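Local coordinates for chromosome partition protein Smc (Pyrococcus furiosus, PDB 3KTA), which binds and hydrolyses ATP through an ABC-type head domain, part of which is this N-terminal piece, and is probably required for chromosome condensation and partitioning, at residues P2-S14 against Y79-F93. Sequence-based numbering, arbitrary orientation.
Sequences PYIEKLELKGFKS and YAEVAIYFNNEDRGF. With AP5 (bis(adenosine)-5'-pentaphosphate), chain E.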
loop_
_atom_site.group_PDB
_atom_site.type_symbol
_atom_site.label_atom_id
_atom_site.label_comp_id
_atom_site.label_asym_id
_atom_site.label_seq_id
_atom_site.Cartn_x
_atom_site.Cartn_y
_atom_site.Cartn_z
ATOM N N PRO A 2 8.443 10.951 -6.617
ATOM C CA PRO A 2 9.026 9.850 -7.403
ATOM C C PRO A 2 8.032 8.705 -7.564
ATOM O O PRO A 2 6.973 8.731 -6.946
ATOM C CB PRO A 2 10.215 9.393 -6.548
ATOM C CG PRO A 2 10.446 10.503 -5.543
ATOM C CD PRO A 2 9.092 11.095 -5.303
ATOM N N TYR A 3 8.362 7.724 -8.390
ATOM C CA TYR A 3 7.514 6.531 -8.484
ATOM C C TYR A 3 8.360 5.344 -8.859
ATOM O O TYR A 3 9.483 5.494 -9.353
ATOM C CB TYR A 3 6.373 6.717 -9.486
ATOM C CG TYR A 3 6.777 7.026 -10.902
ATOM C CD1 TYR A 3 6.920 8.348 -11.329
ATOM C CD2 TYR A 3 6.990 6.011 -11.826
ATOM C CE1 TYR A 3 7.274 8.643 -12.638
ATOM C CE2 TYR A 3 7.340 6.304 -13.145
ATOM C CZ TYR A 3 7.481 7.621 -13.531
ATOM O OH TYR A 3 7.827 7.896 -14.836
ATOM N N ILE A 4 7.811 4.160 -8.624
ATOM C CA ILE A 4 8.527 2.923 -8.871
ATOM C C ILE A 4 8.448 2.516 -10.343
ATOM O O ILE A 4 7.365 2.341 -10.895
ATOM C CB ILE A 4 7.978 1.782 -7.995
ATOM C CG1 ILE A 4 7.996 2.180 -6.518
ATOM C CG2 ILE A 4 8.774 0.476 -8.242
ATOM C CD1 ILE A 4 7.239 1.178 -5.612
ATOM N N GLU A 5 9.601 2.405 -10.992
ATOM C CA GLU A 5 9.619 1.946 -12.377
ATOM C C GLU A 5 9.563 0.426 -12.426
ATOM O O GLU A 5 8.793 -0.158 -13.194
ATOM C CB GLU A 5 10.846 2.516 -13.107
ATOM C CG GLU A 5 10.743 4.023 -13.212
ATOM C CD GLU A 5 11.731 4.641 -14.163
ATOM O OE1 GLU A 5 12.936 4.325 -14.041
ATOM O OE2 GLU A 5 11.291 5.459 -15.010
ATOM N N LYS A 6 10.348 -0.216 -11.570
ATOM C CA LYS A 6 10.383 -1.674 -11.534
ATOM C C LYS A 6 11.075 -2.193 -10.284
ATOM O O LYS A 6 11.813 -1.456 -9.609
ATOM C CB LYS A 6 11.099 -2.236 -12.771
ATOM C CG LYS A 6 12.597 -1.876 -12.836
ATOM C CD LYS A 6 13.247 -2.498 -14.063
ATOM C CE LYS A 6 14.734 -2.139 -14.108
ATOM N NZ LYS A 6 15.425 -2.737 -15.293
ATOM N N LEU A 7 10.828 -3.472 -9.996
ATOM C CA LEU A 7 11.598 -4.259 -9.039
ATOM C C LEU A 7 12.387 -5.342 -9.768
ATOM O O LEU A 7 11.963 -5.848 -10.811
ATOM C CB LEU A 7 10.680 -4.982 -8.055
ATOM C CG LEU A 7 9.891 -4.149 -7.062
ATOM C CD1 LEU A 7 8.784 -4.993 -6.460
ATOM C CD2 LEU A 7 10.816 -3.610 -5.963
ATOM N N GLU A 8 13.526 -5.701 -9.200
ATOM C CA GLU A 8 14.280 -6.881 -9.622
ATOM C C GLU A 8 14.484 -7.770 -8.401
ATOM O O GLU A 8 15.065 -7.336 -7.406
ATOM C CB GLU A 8 15.624 -6.472 -10.238
ATOM C CG GLU A 8 15.469 -5.884 -11.625
ATOM C CD GLU A 8 16.763 -5.370 -12.212
ATOM O OE1 GLU A 8 17.776 -5.327 -11.486
ATOM O OE2 GLU A 8 16.739 -4.976 -13.394
ATOM N N LEU A 9 13.969 -8.999 -8.472
ATOM C CA LEU A 9 14.060 -9.957 -7.372
ATOM C C LEU A 9 15.002 -11.090 -7.753
ATOM O O LEU A 9 14.848 -11.684 -8.813
ATOM C CB LEU A 9 12.690 -10.579 -7.087
ATOM C CG LEU A 9 11.691 -9.767 -6.256
ATOM C CD1 LEU A 9 11.371 -8.441 -6.892
ATOM C CD2 LEU A 9 10.400 -10.594 -6.058
ATOM N N LYS A 10 15.940 -11.406 -6.872
ATOM C CA LYS A 10 16.783 -12.582 -7.056
ATOM C C LYS A 10 16.880 -13.374 -5.756
ATOM O O LYS A 10 17.374 -12.874 -4.740
ATOM C CB LYS A 10 18.182 -12.179 -7.539
ATOM C CG LYS A 10 19.106 -13.393 -7.729
ATOM C CD LYS A 10 20.520 -13.004 -8.118
ATOM C CE LYS A 10 21.403 -14.243 -8.129
ATOM N NZ LYS A 10 22.824 -13.929 -8.428
ATOM N N GLY A 11 16.384 -14.613 -5.775
ATOM C CA GLY A 11 16.434 -15.461 -4.601
ATOM C C GLY A 11 15.507 -14.987 -3.500
ATOM O O GLY A 11 15.705 -15.292 -2.317
ATOM N N PHE A 12 14.473 -14.241 -3.890
ATOM C CA PHE A 12 13.585 -13.637 -2.911
ATOM C C PHE A 12 12.260 -14.386 -2.774
ATOM O O PHE A 12 11.497 -14.477 -3.734
ATOM C CB PHE A 12 13.316 -12.165 -3.248
ATOM C CG PHE A 12 12.529 -11.460 -2.194
ATOM C CD1 PHE A 12 13.161 -10.917 -1.094
ATOM C CD2 PHE A 12 11.136 -11.395 -2.265
ATOM C CE1 PHE A 12 12.445 -10.305 -0.094
ATOM C CE2 PHE A 12 10.407 -10.780 -1.265
ATOM C CZ PHE A 12 11.055 -10.221 -0.183
ATOM N N LYS A 13 12.014 -14.902 -1.572
ATOM C CA LYS A 13 10.838 -15.715 -1.258
ATOM C C LYS A 13 10.509 -16.710 -2.371
ATOM O O LYS A 13 11.365 -17.502 -2.757
ATOM C CB LYS A 13 9.651 -14.825 -0.858
ATOM C CG LYS A 13 9.975 -13.943 0.350
ATOM C CD LYS A 13 8.763 -13.196 0.901
ATOM C CE LYS A 13 7.893 -14.122 1.713
ATOM N NZ LYS A 13 6.904 -13.409 2.569
ATOM N N SER A 14 9.283 -16.706 -2.886
ATOM C CA SER A 14 8.892 -17.715 -3.873
ATOM C C SER A 14 9.405 -17.498 -5.312
ATOM O O SER A 14 9.069 -18.272 -6.216
ATOM C CB SER A 14 7.365 -17.822 -3.913
ATOM O OG SER A 14 6.798 -16.563 -4.265
ATOM N N TYR A 79 21.608 -16.106 -1.203
ATOM C CA TYR A 79 21.110 -14.932 -0.488
ATOM C C TYR A 79 19.837 -14.477 -1.192
ATOM O O TYR A 79 19.503 -14.996 -2.247
ATOM C CB TYR A 79 22.128 -13.804 -0.546
ATOM C CG TYR A 79 22.608 -13.550 -1.946
ATOM C CD1 TYR A 79 23.839 -14.022 -2.371
ATOM C CD2 TYR A 79 21.818 -12.864 -2.858
ATOM C CE1 TYR A 79 24.277 -13.799 -3.649
ATOM C CE2 TYR A 79 22.244 -12.640 -4.137
ATOM C CZ TYR A 79 23.479 -13.111 -4.532
ATOM O OH TYR A 79 23.902 -12.897 -5.815
ATOM N N ALA A 80 19.156 -13.498 -0.611
ATOM C CA ALA A 80 18.004 -12.869 -1.264
ATOM C C ALA A 80 18.352 -11.422 -1.588
ATOM O O ALA A 80 18.915 -10.713 -0.761
ATOM C CB ALA A 80 16.783 -12.936 -0.362
ATOM N N GLU A 81 18.010 -10.985 -2.791
ATOM C CA GLU A 81 18.282 -9.611 -3.183
ATOM C C GLU A 81 17.097 -8.952 -3.888
ATOM O O GLU A 81 16.458 -9.556 -4.744
ATOM C CB GLU A 81 19.503 -9.570 -4.090
ATOM C CG GLU A 81 19.833 -8.193 -4.635
ATOM C CD GLU A 81 21.116 -8.212 -5.435
ATOM O OE1 GLU A 81 22.193 -8.341 -4.818
ATOM O OE2 GLU A 81 21.045 -8.103 -6.673
ATOM N N VAL A 82 16.825 -7.703 -3.529
ATOM C CA VAL A 82 15.824 -6.912 -4.234
ATOM C C VAL A 82 16.447 -5.588 -4.643
ATOM O O VAL A 82 17.145 -4.953 -3.844
ATOM C CB VAL A 82 14.591 -6.648 -3.348
ATOM C CG1 VAL A 82 13.554 -5.790 -4.089
ATOM C CG2 VAL A 82 13.964 -7.981 -2.927
ATOM N N ALA A 83 16.213 -5.200 -5.893
ATOM C CA ALA A 83 16.548 -3.860 -6.349
ATOM C C ALA A 83 15.266 -3.131 -6.721
ATOM O O ALA A 83 14.384 -3.697 -7.371
ATOM C CB ALA A 83 17.492 -3.912 -7.540
ATOM N N ILE A 84 15.158 -1.875 -6.299
ATOM C CA ILE A 84 14.006 -1.064 -6.645
ATOM C C ILE A 84 14.477 0.161 -7.439
ATOM O O ILE A 84 15.463 0.817 -7.067
ATOM C CB ILE A 84 13.183 -0.684 -5.382
ATOM C CG1 ILE A 84 11.871 0.006 -5.784
ATOM C CG2 ILE A 84 14.020 0.189 -4.404
ATOM C CD1 ILE A 84 10.888 0.154 -4.618
ATOM N N TYR A 85 13.820 0.422 -8.562
ATOM C CA TYR A 85 14.207 1.526 -9.454
ATOM C C TYR A 85 13.148 2.627 -9.374
ATOM O O TYR A 85 11.988 2.417 -9.765
ATOM C CB TYR A 85 14.348 1.014 -10.896
ATOM C CG TYR A 85 15.502 0.049 -11.081
ATOM C CD1 TYR A 85 15.462 -1.225 -10.533
ATOM C CD2 TYR A 85 16.637 0.424 -11.775
ATOM C CE1 TYR A 85 16.522 -2.116 -10.682
ATOM C CE2 TYR A 85 17.706 -0.457 -11.930
ATOM C CZ TYR A 85 17.642 -1.721 -11.379
ATOM O OH TYR A 85 18.700 -2.601 -11.535
ATOM N N PHE A 86 13.530 3.790 -8.846
ATOM C CA PHE A 86 12.611 4.918 -8.774
ATOM C C PHE A 86 12.867 5.908 -9.895
ATOM O O PHE A 86 14.013 6.304 -10.144
ATOM C CB PHE A 86 12.767 5.672 -7.459
ATOM C CG PHE A 86 12.153 4.989 -6.283
ATOM C CD1 PHE A 86 12.936 4.224 -5.422
ATOM C CD2 PHE A 86 10.795 5.133 -6.016
ATOM C CE1 PHE A 86 12.373 3.599 -4.314
ATOM C CE2 PHE A 86 10.228 4.516 -4.905
ATOM C CZ PHE A 86 11.011 3.749 -4.067
ATOM N N ASN A 87 11.801 6.354 -10.542
ATOM C CA ASN A 87 11.904 7.563 -11.342
ATOM C C ASN A 87 11.965 8.783 -10.417
ATOM O O ASN A 87 11.111 8.956 -9.547
ATOM C CB ASN A 87 10.723 7.666 -12.306
ATOM C CG ASN A 87 10.839 8.857 -13.222
ATOM O OD1 ASN A 87 10.801 9.994 -12.770
ATOM N ND2 ASN A 87 10.976 8.600 -14.518
ATOM N N ASN A 88 13.001 9.608 -10.588
ATOM C CA ASN A 88 13.230 10.780 -9.740
ATOM C C ASN A 88 13.321 12.041 -10.581
ATOM O O ASN A 88 13.989 13.009 -10.195
ATOM C CB ASN A 88 14.518 10.624 -8.908
ATOM C CG ASN A 88 14.654 11.684 -7.821
ATOM O OD1 ASN A 88 13.709 11.969 -7.088
ATOM N ND2 ASN A 88 15.848 12.270 -7.711
ATOM N N GLU A 89 12.656 12.051 -11.727
ATOM C CA GLU A 89 12.633 13.282 -12.516
ATOM C C GLU A 89 12.060 14.460 -11.718
ATOM O O GLU A 89 12.414 15.624 -11.970
ATOM C CB GLU A 89 11.845 13.076 -13.796
ATOM C CG GLU A 89 12.507 12.156 -14.778
ATOM C CD GLU A 89 11.647 11.933 -15.996
ATOM O OE1 GLU A 89 11.097 12.923 -16.514
ATOM O OE2 GLU A 89 11.510 10.771 -16.426
ATOM N N ASP A 90 11.183 14.168 -10.755
ATOM C CA ASP A 90 10.566 15.215 -9.932
ATOM C C ASP A 90 11.455 15.698 -8.786
ATOM O O ASP A 90 11.095 16.611 -8.053
ATOM C CB ASP A 90 9.196 14.771 -9.400
ATOM C CG ASP A 90 9.274 13.604 -8.402
ATOM O OD1 ASP A 90 10.372 13.069 -8.117
ATOM O OD2 ASP A 90 8.200 13.210 -7.898
ATOM N N ARG A 91 12.626 15.081 -8.658
ATOM C CA ARG A 91 13.578 15.408 -7.597
ATOM C C ARG A 91 12.972 15.301 -6.198
ATOM O O ARG A 91 13.347 16.032 -5.280
ATOM C CB ARG A 91 14.236 16.778 -7.843
ATOM C CG ARG A 91 15.117 16.781 -9.095
ATOM C CD ARG A 91 16.259 15.783 -8.940
ATOM N NE ARG A 91 17.278 15.891 -9.980
ATOM C CZ ARG A 91 17.242 15.273 -11.160
ATOM N NH1 ARG A 91 16.226 14.480 -11.488
ATOM N NH2 ARG A 91 18.236 15.446 -12.026
ATOM N N GLY A 92 12.047 14.356 -6.034
ATOM C CA GLY A 92 11.551 14.040 -4.713
ATOM C C GLY A 92 12.674 13.552 -3.811
ATOM O O GLY A 92 12.715 13.897 -2.632
ATOM N N PHE A 93 13.570 12.729 -4.352
ATOM C CA PHE A 93 14.774 12.335 -3.624
ATOM C C PHE A 93 15.777 13.472 -3.736
ATOM O O PHE A 93 15.948 14.051 -4.821
ATOM C CB PHE A 93 15.426 11.084 -4.233
ATOM C CG PHE A 93 14.674 9.810 -3.980
ATOM C CD1 PHE A 93 13.767 9.330 -4.911
ATOM C CD2 PHE A 93 14.899 9.077 -2.833
ATOM C CE1 PHE A 93 13.080 8.145 -4.692
ATOM C CE2 PHE A 93 14.212 7.893 -2.606
ATOM C CZ PHE A 93 13.294 7.438 -3.533
HETATM P PA AP5 E . -2.641 -18.795 3.228
HETATM O O1A AP5 E . -3.120 -20.141 2.724
HETATM O O2A AP5 E . -1.446 -18.916 4.137
HETATM O O3A AP5 E . -2.202 -17.807 2.019
HETATM P PB AP5 E . -2.978 -17.719 0.635
HETATM O O1B AP5 E . -4.471 -17.847 0.863
HETATM O O2B AP5 E . -2.414 -18.653 -0.400
HETATM O O3B AP5 E . -2.509 -16.193 0.405
HETATM P PG AP5 E . -2.791 -15.452 -0.946
HETATM O O1G AP5 E . -3.985 -16.088 -1.632
HETATM O O2G AP5 E . -3.015 -14.018 -0.582
HETATM O O3G AP5 E . -1.499 -15.799 -1.787
HETATM P PD AP5 E . -0.460 -14.827 -2.491
HETATM O O1D AP5 E . -0.663 -14.864 -3.975
HETATM O O2D AP5 E . -0.428 -13.449 -1.880
HETATM O O3D AP5 E . 0.885 -15.659 -2.161
HETATM P PE AP5 E . 2.120 -15.154 -1.245
HETATM O O1E AP5 E . 2.740 -13.965 -1.942
HETATM O O2E AP5 E . 1.693 -14.971 0.166
HETATM O O5F AP5 E . -3.846 -17.972 3.909
HETATM C C5F AP5 E . -4.269 -18.143 5.250
HETATM C C4F AP5 E . -5.446 -17.227 5.592
HETATM O O4F AP5 E . -4.970 -15.902 5.755
HETATM C C3F AP5 E . -6.496 -17.155 4.493
HETATM O O3F AP5 E . -7.727 -16.742 5.052
HETATM C C2F AP5 E . -5.985 -16.027 3.626
HETATM O O2F AP5 E . -7.032 -15.378 2.936
HETATM C C1F AP5 E . -5.322 -15.102 4.637
HETATM N N9A AP5 E . -4.063 -14.532 4.135
HETATM C C8A AP5 E . -3.318 -14.964 3.071
HETATM N N7A AP5 E . -2.219 -14.185 2.974
HETATM C C5A AP5 E . -2.256 -13.257 3.958
HETATM C C6A AP5 E . -1.400 -12.220 4.300
HETATM N N6A AP5 E . -0.364 -11.910 3.515
HETATM N N1A AP5 E . -1.716 -11.426 5.375
HETATM C C2A AP5 E . -2.864 -11.658 6.110
HETATM N N3A AP5 E . -3.717 -12.685 5.768
HETATM C C4A AP5 E . -3.415 -13.468 4.700
HETATM O O5J AP5 E . 3.092 -16.415 -1.473
HETATM C C5J AP5 E . 2.966 -17.581 -0.680
HETATM C C4J AP5 E . 3.951 -18.595 -1.233
HETATM O O4J AP5 E . 5.272 -18.079 -1.081
HETATM C C3J AP5 E . 3.890 -19.910 -0.448
HETATM O O3J AP5 E . 3.861 -20.982 -1.358
HETATM C C2J AP5 E . 5.200 -19.896 0.303
HETATM O O2J AP5 E . 5.663 -21.198 0.627
HETATM C C1J AP5 E . 6.102 -19.137 -0.658
HETATM N N9B AP5 E . 7.311 -18.687 0.044
HETATM C C8B AP5 E . 7.444 -17.784 1.063
HETATM N N7B AP5 E . 8.751 -17.709 1.402
HETATM C C5B AP5 E . 9.440 -18.563 0.606
HETATM C C6B AP5 E . 10.785 -18.902 0.515
HETATM N N6B AP5 E . 11.656 -18.430 1.401
HETATM N N1B AP5 E . 11.167 -19.827 -0.420
HETATM C C2B AP5 E . 10.262 -20.433 -1.263
HETATM N N3B AP5 E . 8.928 -20.092 -1.167
HETATM C C4B AP5 E . 8.544 -19.181 -0.246
HETATM O O HOH W 1 18.074 -8.027 -7.839
HETATM O O HOH W 2 18.413 -2.781 -14.364
#
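Tyr3 to Lys10 pairs antiparallel with Ala80 to Asn87 in the antiparallel sheet of the ABC-type ATPase head. A classic beta bulge interrupts the ladder, where Glu5 and Lys6 both face Tyr85. Glu5 N donates to Tyr85 O (2.7 Å), and Tyr85 N donates to Lys6 O.

The face with Ile4, Leu7, Val82, Ile84 and Phe86 is buried and tightly packed. Ile4 CG1 meets Phe86 CE2 at 3.6 Å. Leu7 CD2 lies against Ile84 CG1. Val82 CG2 sits over the Phe12 ring, and both residues also touch helix 39-49. Beyond Phe12, Lys13 and Ser14 enter the bis(adenosine)-5'-pentaphosphate pocket.

On the other face Lys6, Glu8 and Tyr85 are partly exposed, and a water donates to Glu8 OE2. Lys6 CG lies between its backbone N and carbonyl carbon (chi1 66°), and the extended chain then carries CE over the Tyr85 ring centre, 3.7 Å from the centroid. Lys6 NZ makes a cation-pi contact there and a salt bridge to Glu8 OE2. Tyr85 OH donates to Glu8 OE1 at 2.9 Å. A leucine in place of Tyr85 would probably leave Glu8 OE1 without this donor and Lys6 without its aromatic platform.

Farther along, the Asn87 amide stacks on the Tyr3 ring, planes 8° apart. Asn87 ND2 holds two carboxylates, Glu5 OE2 at 3.2 Å and Glu89 OE2 at 2.9 Å, each met from above its plane.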